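Local coordinates for ssDNA binding protein (Aeropyrum pernix, PDB 4PSN) that binds single-stranded DNA, probably by enclosing it in a tunnel system formed between the subunits of its assembly, at residues Gly48-Asn51 with Arg52-Glu56; Leu62-Asp65 with Lys66-Val70; Tyr76-Asp80 with Ser81-Phe85; Thr154-Gly158 with Glu159-Arg163. All blocks are in the same frame, centred on the assembly; numbering follows the deposited sequence.

Contact 1: residues Gly48-Asn51 with Arg52-Glu56; sequences GNLN and RVLFE
L50 and L54 meet one turn apart in the middle of helix 40-61, and their side chains run obliquely past each other. CG of L50 stands anti to the backbone N (chi1 -180°), which sets the branch beside its own carbonyl carbon, on the side of the next turn, where CD1 of L54 meets this CG at 3.9 Å. CG of L54 comes within 3.3 Å of the carbonyl O of L50. F85, F87 and I74 of the sheet flank L50, I72 meets L54, and Y17 of helix 17-28 covers L54 and F55. With an alanine at L54, a gap would probably open between L50, I72 and Y17. Backbone i to i+4 hydrogen bonds hold the turn, among them L54 N to L50 O at 2.9 Å. The amide of N51 turns to helix 17-28, where ND2 binds the carbonyl of A18. NH2 of R52 forms a salt bridge with OE2 of E56, 3.0 Å, in the guanidinium plane and on the anti side of the carboxylate. Y143 OH of the second subunit bonds both R52 NH1 and E56 OE2. The helix thus gives its apolar side to its own sheet and helix 17-28, while the R52-E56 ion pair, its charges probably largely balanced, faces the second subunit.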
loop_
_atom_site.group_PDB
_atom_site.type_symbol
_atom_site.label_atom_id
_atom_site.label_comp_id
_atom_site.label_asym_id
_atom_site.label_seq_id
_atom_site.Cartn_x
_atom_site.Cartn_y
_atom_site.Cartn_z
ATOM N N GLY C 48 -21.322 5.930 0.181
ATOM C CA GLY C 48 -22.200 5.702 1.318
ATOM C C GLY C 48 -23.331 4.729 1.027
ATOM O O GLY C 48 -23.626 3.840 1.835
ATOM N N ASN C 49 -23.984 4.902 -0.119
ATOM C CA ASN C 49 -24.991 3.948 -0.582
ATOM C C ASN C 49 -24.439 2.538 -0.765
ATOM O O ASN C 49 -25.074 1.556 -0.370
ATOM C CB ASN C 49 -25.592 4.405 -1.918
ATOM C CG ASN C 49 -26.454 5.647 -1.778
ATOM O OD1 ASN C 49 -26.908 5.978 -0.680
ATOM N ND2 ASN C 49 -26.687 6.342 -2.893
ATOM N N LEU C 50 -23.273 2.421 -1.396
ATOM C CA LEU C 50 -22.674 1.105 -1.546
ATOM C C LEU C 50 -22.419 0.530 -0.158
ATOM O O LEU C 50 -22.716 -0.629 0.103
ATOM C CB LEU C 50 -21.375 1.173 -2.354
ATOM C CG LEU C 50 -20.643 -0.154 -2.587
ATOM C CD1 LEU C 50 -21.569 -1.168 -3.236
ATOM C CD2 LEU C 50 -19.366 0.064 -3.442
ATOM N N ASN C 51 -21.879 1.347 0.743
ATOM C CA ASN C 51 -21.551 0.855 2.073
ATOM C C ASN C 51 -22.792 0.372 2.809
ATOM O O ASN C 51 -22.740 -0.609 3.550
ATOM C CB ASN C 51 -20.801 1.912 2.875
ATOM C CG ASN C 51 -19.325 1.960 2.511
ATOM O OD1 ASN C 51 -18.767 0.955 2.074
ATOM N ND2 ASN C 51 -18.694 3.118 2.680
ATOM N N ARG C 52 -23.911 1.052 2.576
ATOM C CA ARG C 52 -25.166 0.700 3.241
ATOM C C ARG C 52 -25.577 -0.702 2.827
ATOM O O ARG C 52 -25.951 -1.540 3.661
ATOM C CB ARG C 52 -26.253 1.717 2.882
ATOM C CG ARG C 52 -27.556 1.567 3.658
ATOM C CD ARG C 52 -28.509 0.613 2.991
ATOM N NE ARG C 52 -29.769 0.525 3.731
ATOM C CZ ARG C 52 -29.971 -0.287 4.766
ATOM N NH1 ARG C 52 -31.150 -0.299 5.385
ATOM N NH2 ARG C 52 -28.995 -1.094 5.178
ATOM N N VAL C 53 -25.489 -0.958 1.528
ATOM C CA VAL C 53 -25.818 -2.262 0.977
ATOM C C VAL C 53 -24.863 -3.345 1.464
ATOM O O VAL C 53 -25.286 -4.450 1.822
ATOM C CB VAL C 53 -25.785 -2.199 -0.548
ATOM C CG1 VAL C 53 -25.681 -3.584 -1.137
ATOM C CG2 VAL C 53 -27.020 -1.454 -1.054
ATOM N N LEU C 54 -23.572 -3.027 1.476
ATOM C CA LEU C 54 -22.563 -3.970 1.929
ATOM C C LEU C 54 -22.767 -4.308 3.394
ATOM O O LEU C 54 -22.489 -5.425 3.830
ATOM C CB LEU C 54 -21.161 -3.402 1.706
ATOM C CG LEU C 54 -20.758 -3.323 0.229
ATOM C CD1 LEU C 54 -19.390 -2.663 0.086
ATOM C CD2 LEU C 54 -20.749 -4.722 -0.391
ATOM N N PHE C 55 -23.259 -3.349 4.169
ATOM C CA PHE C 55 -23.496 -3.635 5.569
ATOM C C PHE C 55 -24.481 -4.807 5.714
ATOM O O PHE C 55 -24.264 -5.719 6.504
ATOM C CB PHE C 55 -24.013 -2.399 6.314
ATOM C CG PHE C 55 -24.341 -2.669 7.756
ATOM C CD1 PHE C 55 -23.375 -2.543 8.731
ATOM C CD2 PHE C 55 -25.608 -3.074 8.129
ATOM C CE1 PHE C 55 -23.677 -2.798 10.059
ATOM C CE2 PHE C 55 -25.909 -3.333 9.450
ATOM C CZ PHE C 55 -24.942 -3.196 10.411
ATOM N N GLU C 56 -25.553 -4.790 4.938
ATOM C CA GLU C 56 -26.553 -5.851 5.036
ATOM C C GLU C 56 -25.989 -7.198 4.581
ATOM O O GLU C 56 -26.266 -8.243 5.183
ATOM C CB GLU C 56 -27.796 -5.506 4.217
ATOM C CG GLU C 56 -28.543 -4.314 4.753
ATOM C CD GLU C 56 -28.974 -4.504 6.206
ATOM O OE1 GLU C 56 -29.299 -5.649 6.593
ATOM O OE2 GLU C 56 -28.973 -3.507 6.962
#

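Contact 2: residues Leu62-Asp65 with Lys66-Val70; sequences LKAD and KLDVV
In D65, chi1 of -175° swings CG away from N to lie beside the carbonyl carbon, which brings OD2 forward to the next peptides, and D68 has CG beside its backbone N, turning its carboxylate back onto D65. OD2 of D65 accepts from N of L67 at 3.0 Å; OD2 of D68 accepts from N of D65, also at 3.0 Å. Both donors stand well out of the carboxylate planes, 47° and 57° respectively. The two aspartates thus each take up a backbone N-H of the tight link between helix 40-61 and strand 69-78. The link contains a type I beta turn from D65 to D68, closed by N of D68 on O of D65, and the OD2 bond to N of L67 makes an Asx turn at its start. A water accepts from N of K66 at 2.9 Å and gives a weak bond to OD1 of D65. D68 is tied further: its OD1 takes the backbone N of R97 in strand 83-97. Without the carboxylate, as with an alanine here, the N-H groups of D65 and R97 would probably lose these acceptors. Next to it along the chain, the carbonyls of L62 and K63 receive the guanidinium of R96.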
loop_
_atom_site.group_PDB
_atom_site.type_symbol
_atom_site.label_atom_id
_atom_site.label_comp_id
_atom_site.label_asym_id
_atom_site.label_seq_id
_atom_site.Cartn_x
_atom_site.Cartn_y
_atom_site.Cartn_z
ATOM N N LEU C 62 -23.818 -12.782 5.373
ATOM C CA LEU C 62 -22.661 -13.664 5.405
ATOM C C LEU C 62 -22.251 -13.822 6.843
ATOM O O LEU C 62 -21.424 -14.665 7.176
ATOM C CB LEU C 62 -21.514 -13.076 4.583
ATOM C CG LEU C 62 -21.745 -12.961 3.077
ATOM C CD1 LEU C 62 -20.543 -12.293 2.412
ATOM C CD2 LEU C 62 -21.964 -14.353 2.484
ATOM N N LYS C 63 -22.838 -12.985 7.689
ATOM C CA LYS C 63 -22.539 -12.982 9.113
ATOM C C LYS C 63 -21.041 -12.887 9.373
ATOM O O LYS C 63 -20.500 -13.674 10.148
ATOM C CB LYS C 63 -23.104 -14.238 9.789
ATOM C CG LYS C 63 -24.578 -14.477 9.489
ATOM C CD LYS C 63 -25.399 -14.684 10.749
ATOM C CE LYS C 63 -26.805 -14.095 10.574
ATOM N NZ LYS C 63 -27.707 -14.344 11.742
ATOM N N ALA C 64 -20.369 -11.927 8.737
ATOM C CA ALA C 64 -18.940 -11.709 9.012
ATOM C C ALA C 64 -18.754 -11.075 10.388
ATOM O O ALA C 64 -19.506 -10.190 10.768
ATOM C CB ALA C 64 -18.301 -10.827 7.948
ATOM N N ASP C 65 -17.752 -11.534 11.130
ATOM C CA ASP C 65 -17.368 -10.900 12.384
ATOM C C ASP C 65 -16.543 -9.659 12.055
ATOM O O ASP C 65 -15.898 -9.606 11.005
ATOM C CB ASP C 65 -16.533 -11.872 13.218
ATOM C CG ASP C 65 -16.195 -11.325 14.591
ATOM O OD1 ASP C 65 -17.107 -11.277 15.449
ATOM O OD2 ASP C 65 -15.019 -10.955 14.819
ATOM N N LYS C 66 -16.544 -8.669 12.944
ATOM C CA LYS C 66 -15.796 -7.447 12.677
ATOM C C LYS C 66 -14.286 -7.704 12.531
ATOM O O LYS C 66 -13.572 -6.900 11.931
ATOM C CB LYS C 66 -16.091 -6.368 13.727
ATOM C CG LYS C 66 -15.602 -6.681 15.129
ATOM C CD LYS C 66 -16.494 -6.012 16.190
ATOM C CE LYS C 66 -16.191 -6.555 17.595
ATOM N NZ LYS C 66 -17.208 -6.163 18.620
ATOM N N LEU C 67 -13.816 -8.836 13.055
ATOM C CA LEU C 67 -12.394 -9.170 13.023
ATOM C C LEU C 67 -12.033 -10.180 11.927
ATOM O O LEU C 67 -10.891 -10.634 11.828
ATOM C CB LEU C 67 -11.944 -9.689 14.388
ATOM C CG LEU C 67 -11.905 -8.619 15.479
ATOM C CD1 LEU C 67 -11.515 -9.230 16.818
ATOM C CD2 LEU C 67 -10.936 -7.519 15.074
ATOM N N ASP C 68 -13.007 -10.543 11.110
ATOM C CA ASP C 68 -12.711 -11.378 9.960
ATOM C C ASP C 68 -12.080 -10.504 8.866
ATOM O O ASP C 68 -11.951 -9.289 9.031
ATOM C CB ASP C 68 -13.985 -12.034 9.442
ATOM C CG ASP C 68 -14.505 -13.116 10.363
ATOM O OD1 ASP C 68 -13.741 -13.662 11.206
ATOM O OD2 ASP C 68 -15.694 -13.437 10.209
ATOM N N VAL C 69 -11.669 -11.121 7.765
ATOM C CA VAL C 69 -11.081 -10.379 6.651
ATOM C C VAL C 69 -12.000 -10.527 5.440
ATOM O O VAL C 69 -12.566 -11.591 5.219
ATOM C CB VAL C 69 -9.681 -10.905 6.324
ATOM C CG1 VAL C 69 -9.177 -10.357 4.985
ATOM C CG2 VAL C 69 -8.709 -10.559 7.453
ATOM N N VAL C 70 -12.179 -9.452 4.680
ATOM C CA VAL C 70 -12.988 -9.495 3.475
ATOM C C VAL C 70 -12.233 -8.851 2.330
ATOM O O VAL C 70 -11.248 -8.157 2.540
ATOM C CB VAL C 70 -14.302 -8.721 3.647
ATOM C CG1 VAL C 70 -15.230 -9.442 4.630
ATOM C CG2 VAL C 70 -14.011 -7.288 4.106
HETATM O O HOH W 1 -18.735 -8.471 14.817
#

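Contact 3: residues Tyr76-Asp80 with Ser81-Phe85; sequences YEVRD and SQIQF
E77 and Q84 form a hydrogen-bonded antiparallel pair, E77 N to Q84 O and Q84 N to E77 O both 2.8 Å, flanked by the non-hydrogen-bonded pairs Y76-F85 and V78-I83, the strand axes running 164° apart. On the face that carries E77 and Q84, their side chains lie alongside each other, pointing the same way, with carboxylate and amide planes only 6° apart. Yet OE1 of E77 stays 3.9 Å from OE1 of Q84. NE2 of Q84 turns back instead to make a weak bond to O of Q82. NH2 of R79 is modelled in a salt bridge to OE2 of E77, doubtful because that oxygen is too close to a neighbour. Strands 69-78 and 83-97 thus form a beta hairpin, closed by N of R79 on O of Q82, 3.1 Å, with a weak return bond from N of Q82 to O of R79; D80 and S81, both at positive phi, make the two-residue turn, and S81 OG bonds the carbonyl of E37. On the other face, Y76, V78, I83 and F85 make an apolar patch. CB of Y76 touches CD1 of F85 at 3.7 Å, and CG2 of V78 stands 4.3 Å from CG1 of I83. The Y76 side chain takes the position between N and carbonyl carbon (chi1 65°), from which its ring runs out to L29 and its OH bonds Q28. A46 and L50 of helix 40-61 cover F85.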
loop_
_atom_site.group_PDB
_atom_site.type_symbol
_atom_site.label_atom_id
_atom_site.label_comp_id
_atom_site.label_asym_id
_atom_site.label_seq_id
_atom_site.Cartn_x
_atom_site.Cartn_y
_atom_site.Cartn_z
ATOM N N TYR C 76 -18.244 -0.216 -11.885
ATOM C CA TYR C 76 -19.130 0.949 -11.933
ATOM C C TYR C 76 -18.946 1.765 -13.198
ATOM O O TYR C 76 -17.895 1.719 -13.852
ATOM C CB TYR C 76 -18.970 1.859 -10.700
ATOM C CG TYR C 76 -17.614 2.510 -10.591
ATOM C CD1 TYR C 76 -17.364 3.743 -11.173
ATOM C CD2 TYR C 76 -16.580 1.889 -9.905
ATOM C CE1 TYR C 76 -16.120 4.337 -11.079
ATOM C CE2 TYR C 76 -15.334 2.484 -9.795
ATOM C CZ TYR C 76 -15.108 3.706 -10.391
ATOM O OH TYR C 76 -13.870 4.293 -10.293
ATOM N N GLU C 77 -19.990 2.513 -13.521
ATOM C CA GLU C 77 -20.041 3.323 -14.714
ATOM C C GLU C 77 -20.247 4.767 -14.293
ATOM O O GLU C 77 -21.136 5.084 -13.505
ATOM C CB GLU C 77 -21.199 2.857 -15.595
ATOM C CG GLU C 77 -21.460 3.700 -16.831
ATOM C CD GLU C 77 -22.583 3.130 -17.693
ATOM O OE1 GLU C 77 -23.496 2.478 -17.136
ATOM O OE2 GLU C 77 -22.546 3.323 -18.928
ATOM N N VAL C 78 -19.395 5.643 -14.798
ATOM C CA VAL C 78 -19.578 7.065 -14.610
ATOM C C VAL C 78 -19.820 7.683 -15.971
ATOM O O VAL C 78 -19.006 7.527 -16.883
ATOM C CB VAL C 78 -18.320 7.719 -14.043
ATOM C CG1 VAL C 78 -18.561 9.220 -13.844
ATOM C CG2 VAL C 78 -17.920 7.062 -12.749
ATOM N N ARG C 79 -20.938 8.371 -16.123
ATOM C CA ARG C 79 -21.193 9.105 -17.351
ATOM C C ARG C 79 -22.358 10.052 -17.138
ATOM O O ARG C 79 -23.342 9.698 -16.489
ATOM C CB ARG C 79 -21.467 8.153 -18.518
ATOM C CG ARG C 79 -22.744 7.357 -18.407
ATOM C CD ARG C 79 -22.710 6.144 -19.336
ATOM N NE ARG C 79 -22.617 6.504 -20.751
ATOM C CZ ARG C 79 -22.547 5.619 -21.744
ATOM N NH1 ARG C 79 -22.470 6.033 -23.003
ATOM N NH2 ARG C 79 -22.555 4.317 -21.476
ATOM N N ASP C 80 -22.226 11.261 -17.672
ATOM C CA ASP C 80 -23.231 12.302 -17.491
ATOM C C ASP C 80 -23.332 12.690 -16.020
ATOM O O ASP C 80 -24.428 12.909 -15.495
ATOM C CB ASP C 80 -24.590 11.839 -18.030
ATOM C CG ASP C 80 -24.565 11.574 -19.532
ATOM O OD1 ASP C 80 -24.053 12.433 -20.281
ATOM O OD2 ASP C 80 -25.052 10.504 -19.964
ATOM N N SER C 81 -22.178 12.764 -15.359
ATOM C CA SER C 81 -22.110 13.215 -13.969
ATOM C C SER C 81 -22.888 12.295 -13.035
ATOM O O SER C 81 -23.370 12.724 -11.992
ATOM C CB SER C 81 -22.626 14.656 -13.839
ATOM O OG SER C 81 -21.819 15.554 -14.589
ATOM N N GLN C 82 -23.004 11.030 -13.420
ATOM C CA GLN C 82 -23.742 10.052 -12.638
ATOM C C GLN C 82 -22.972 8.738 -12.465
ATOM O O GLN C 82 -22.469 8.159 -13.432
ATOM C CB GLN C 82 -25.105 9.782 -13.284
ATOM C CG GLN C 82 -25.990 11.019 -13.399
ATOM C CD GLN C 82 -27.273 10.739 -14.161
ATOM O OE1 GLN C 82 -27.383 9.724 -14.846
ATOM N NE2 GLN C 82 -28.253 11.633 -14.040
ATOM N N ILE C 83 -22.897 8.280 -11.220
ATOM C CA ILE C 83 -22.236 7.034 -10.877
ATOM C C ILE C 83 -23.274 5.926 -10.725
ATOM O O ILE C 83 -24.232 6.072 -9.968
ATOM C CB ILE C 83 -21.474 7.179 -9.546
ATOM C CG1 ILE C 83 -20.510 8.361 -9.617
ATOM C CG2 ILE C 83 -20.716 5.906 -9.220
ATOM C CD1 ILE C 83 -19.918 8.758 -8.280
ATOM N N GLN C 84 -23.088 4.824 -11.445
ATOM C CA GLN C 84 -23.951 3.663 -11.278
ATOM C C GLN C 84 -23.112 2.409 -11.056
ATOM O O GLN C 84 -22.215 2.116 -11.839
ATOM C CB GLN C 84 -24.844 3.476 -12.509
ATOM C CG GLN C 84 -25.562 4.745 -12.966
ATOM C CD GLN C 84 -25.477 4.957 -14.475
ATOM O OE1 GLN C 84 -26.280 4.414 -15.238
ATOM N NE2 GLN C 84 -24.490 5.743 -14.910
ATOM N N PHE C 85 -23.405 1.675 -9.987
ATOM C CA PHE C 85 -22.743 0.400 -9.732
ATOM C C PHE C 85 -23.441 -0.735 -10.472
ATOM O O PHE C 85 -24.662 -0.731 -10.610
ATOM C CB PHE C 85 -22.719 0.092 -8.231
ATOM C CG PHE C 85 -21.881 1.036 -7.435
ATOM C CD1 PHE C 85 -20.500 0.969 -7.490
ATOM C CD2 PHE C 85 -22.471 1.991 -6.621
ATOM C CE1 PHE C 85 -19.719 1.841 -6.762
ATOM C CE2 PHE C 85 -21.700 2.869 -5.887
ATOM C CZ PHE C 85 -20.321 2.800 -5.953
#

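Contact 4: residues Thr154-Gly158 with Glu159-Arg163; sequences TPLNG and EALVR
R163 grips T154 end-on: NH2 and NH1 both point to the single oxygen OG1, at 2.7 Å and 2.8 Å. OG1 lies near the guanidinium plane, only 7° out of it for the NH2 bond. R163 gets there by a side chain that starts between N and carbonyl carbon (chi1 47°) and bends at chi2; CB of L161 rests over one guanidinium face, toward its rim. The same OG1 also bonds OD1 of D136, so T154 OG1 joins arginine and aspartate. Backbone bonds join the two strands: N of T154 to O of L161 at 2.8 Å, the return bond from N of L161 to O of T154, and N of L156 to O of E159 at 2.7 Å. They tie strands 146-155 and 159-166 into a beta hairpin of the C-terminal antiparallel sheet, with G158 at positive phi in the bend. Among apolar groups, CD1 of L156 packs on CG of L161 at 3.8 Å, the two side chains crossing at about a right angle beside R178, while V134 of the fourth subunit also meets L156. At the bend, a water donates to OE1 of E159, 2.7 Å, and accepts from N of N157; the other carboxylate oxygen of E159 forms a salt bridge with R178. A glycerol and an imidazole, probably from the crystallisation liquor, lie about 4 Å from the side chain of R163.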
loop_
_atom_site.group_PDB
_atom_site.type_symbol
_atom_site.label_atom_id
_atom_site.label_comp_id
_atom_site.label_asym_id
_atom_site.label_seq_id
_atom_site.Cartn_x
_atom_site.Cartn_y
_atom_site.Cartn_z
ATOM N N THR C 154 22.932 -30.041 -18.147
ATOM C CA THR C 154 23.551 -30.155 -19.464
ATOM C C THR C 154 24.845 -30.954 -19.358
ATOM O O THR C 154 25.815 -30.486 -18.782
ATOM C CB THR C 154 23.887 -28.761 -20.066
ATOM O OG1 THR C 154 22.730 -27.918 -20.031
ATOM C CG2 THR C 154 24.375 -28.902 -21.516
ATOM N N PRO C 155 24.858 -32.166 -19.904
ATOM C CA PRO C 155 26.068 -32.985 -19.813
ATOM C C PRO C 155 27.179 -32.373 -20.655
ATOM O O PRO C 155 26.959 -31.951 -21.791
ATOM C CB PRO C 155 25.623 -34.340 -20.390
ATOM C CG PRO C 155 24.112 -34.326 -20.281
ATOM C CD PRO C 155 23.724 -32.901 -20.491
ATOM N N LEU C 156 28.361 -32.266 -20.077
ATOM C CA LEU C 156 29.505 -31.820 -20.847
ATOM C C LEU C 156 30.342 -33.064 -21.117
ATOM O O LEU C 156 29.837 -34.053 -21.633
ATOM C CB LEU C 156 30.290 -30.769 -20.069
ATOM C CG LEU C 156 29.444 -29.556 -19.656
ATOM C CD1 LEU C 156 30.164 -28.675 -18.637
ATOM C CD2 LEU C 156 29.009 -28.752 -20.878
ATOM N N ASN C 157 31.610 -33.036 -20.746
ATOM C CA ASN C 157 32.471 -34.203 -20.949
ATOM C C ASN C 157 33.087 -34.551 -19.602
ATOM O O ASN C 157 34.083 -33.962 -19.210
ATOM C CB ASN C 157 33.536 -33.888 -22.024
ATOM C CG ASN C 157 34.483 -35.070 -22.303
ATOM O OD1 ASN C 157 34.264 -36.191 -21.842
ATOM N ND2 ASN C 157 35.555 -34.802 -23.051
ATOM N N GLY C 158 32.456 -35.475 -18.877
ATOM C CA GLY C 158 32.865 -35.819 -17.518
ATOM C C GLY C 158 32.360 -34.800 -16.512
ATOM O O GLY C 158 32.645 -34.864 -15.310
ATOM N N GLU C 159 31.608 -33.832 -17.019
ATOM C CA GLU C 159 31.107 -32.753 -16.190
ATOM C C GLU C 159 29.692 -32.411 -16.623
ATOM O O GLU C 159 29.210 -32.916 -17.636
ATOM C CB GLU C 159 31.975 -31.505 -16.367
ATOM C CG GLU C 159 33.413 -31.654 -15.938
ATOM C CD GLU C 159 34.171 -30.343 -16.043
ATOM O OE1 GLU C 159 34.539 -29.955 -17.177
ATOM O OE2 GLU C 159 34.384 -29.691 -14.992
ATOM N N ALA C 160 29.045 -31.520 -15.876
ATOM C CA ALA C 160 27.728 -31.044 -16.272
ATOM C C ALA C 160 27.489 -29.632 -15.744
ATOM O O ALA C 160 28.031 -29.248 -14.716
ATOM C CB ALA C 160 26.631 -31.999 -15.756
ATOM N N LEU C 161 26.665 -28.875 -16.456
ATOM C CA LEU C 161 26.134 -27.626 -15.943
ATOM C C LEU C 161 24.757 -27.908 -15.354
ATOM O O LEU C 161 23.951 -28.623 -15.960
ATOM C CB LEU C 161 25.998 -26.626 -17.079
ATOM C CG LEU C 161 27.298 -26.347 -17.823
ATOM C CD1 LEU C 161 27.048 -25.437 -19.010
ATOM C CD2 LEU C 161 28.311 -25.726 -16.890
ATOM N N VAL C 162 24.491 -27.343 -14.180
ATOM C CA VAL C 162 23.222 -27.532 -13.513
ATOM C C VAL C 162 22.657 -26.165 -13.161
ATOM O O VAL C 162 23.382 -25.299 -12.683
ATOM C CB VAL C 162 23.403 -28.320 -12.208
ATOM C CG1 VAL C 162 22.057 -28.554 -11.560
ATOM C CG2 VAL C 162 24.087 -29.655 -12.498
ATOM N N ARG C 163 21.371 -25.967 -13.422
ATOM C CA ARG C 163 20.676 -24.780 -12.920
ATOM C C ARG C 163 19.218 -25.115 -12.676
ATOM O O ARG C 163 18.737 -26.137 -13.140
ATOM C CB ARG C 163 20.822 -23.557 -13.849
ATOM C CG ARG C 163 20.579 -23.775 -15.328
ATOM C CD ARG C 163 21.746 -24.544 -15.941
ATOM N NE ARG C 163 21.853 -24.400 -17.388
ATOM C CZ ARG C 163 22.024 -25.420 -18.224
ATOM N NH1 ARG C 163 22.124 -25.199 -19.529
ATOM N NH2 ARG C 163 22.093 -26.665 -17.758
HETATM O O HOH W 2 33.870 -31.035 -19.540
#

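In the fold
Contacts 1, 2 and 3 belong to the N-terminal part of the chain, where helix 40-61 lies on the sheet of strands 69-78 and 83-97. Contact 1 touches contact 3 directly, CD2 of L50 packing 3.8 Å from CE1 of F85. Contact 2 links that helix to strand 69-78, its centre about 15 Å from that of contact 1; contact 3 lies at the other end of that strand, in the hairpin turn, about 29 Å from contact 2 between centres. Contact 4, in the C-terminal domain, is about 63 Å from contact 1 between centres; its R163 is near the bound glycerol and imidazole, which may mark a pocket. Contacts 1 and 2 meet the second subunit, contact 3 the third, contact 4 the fourth.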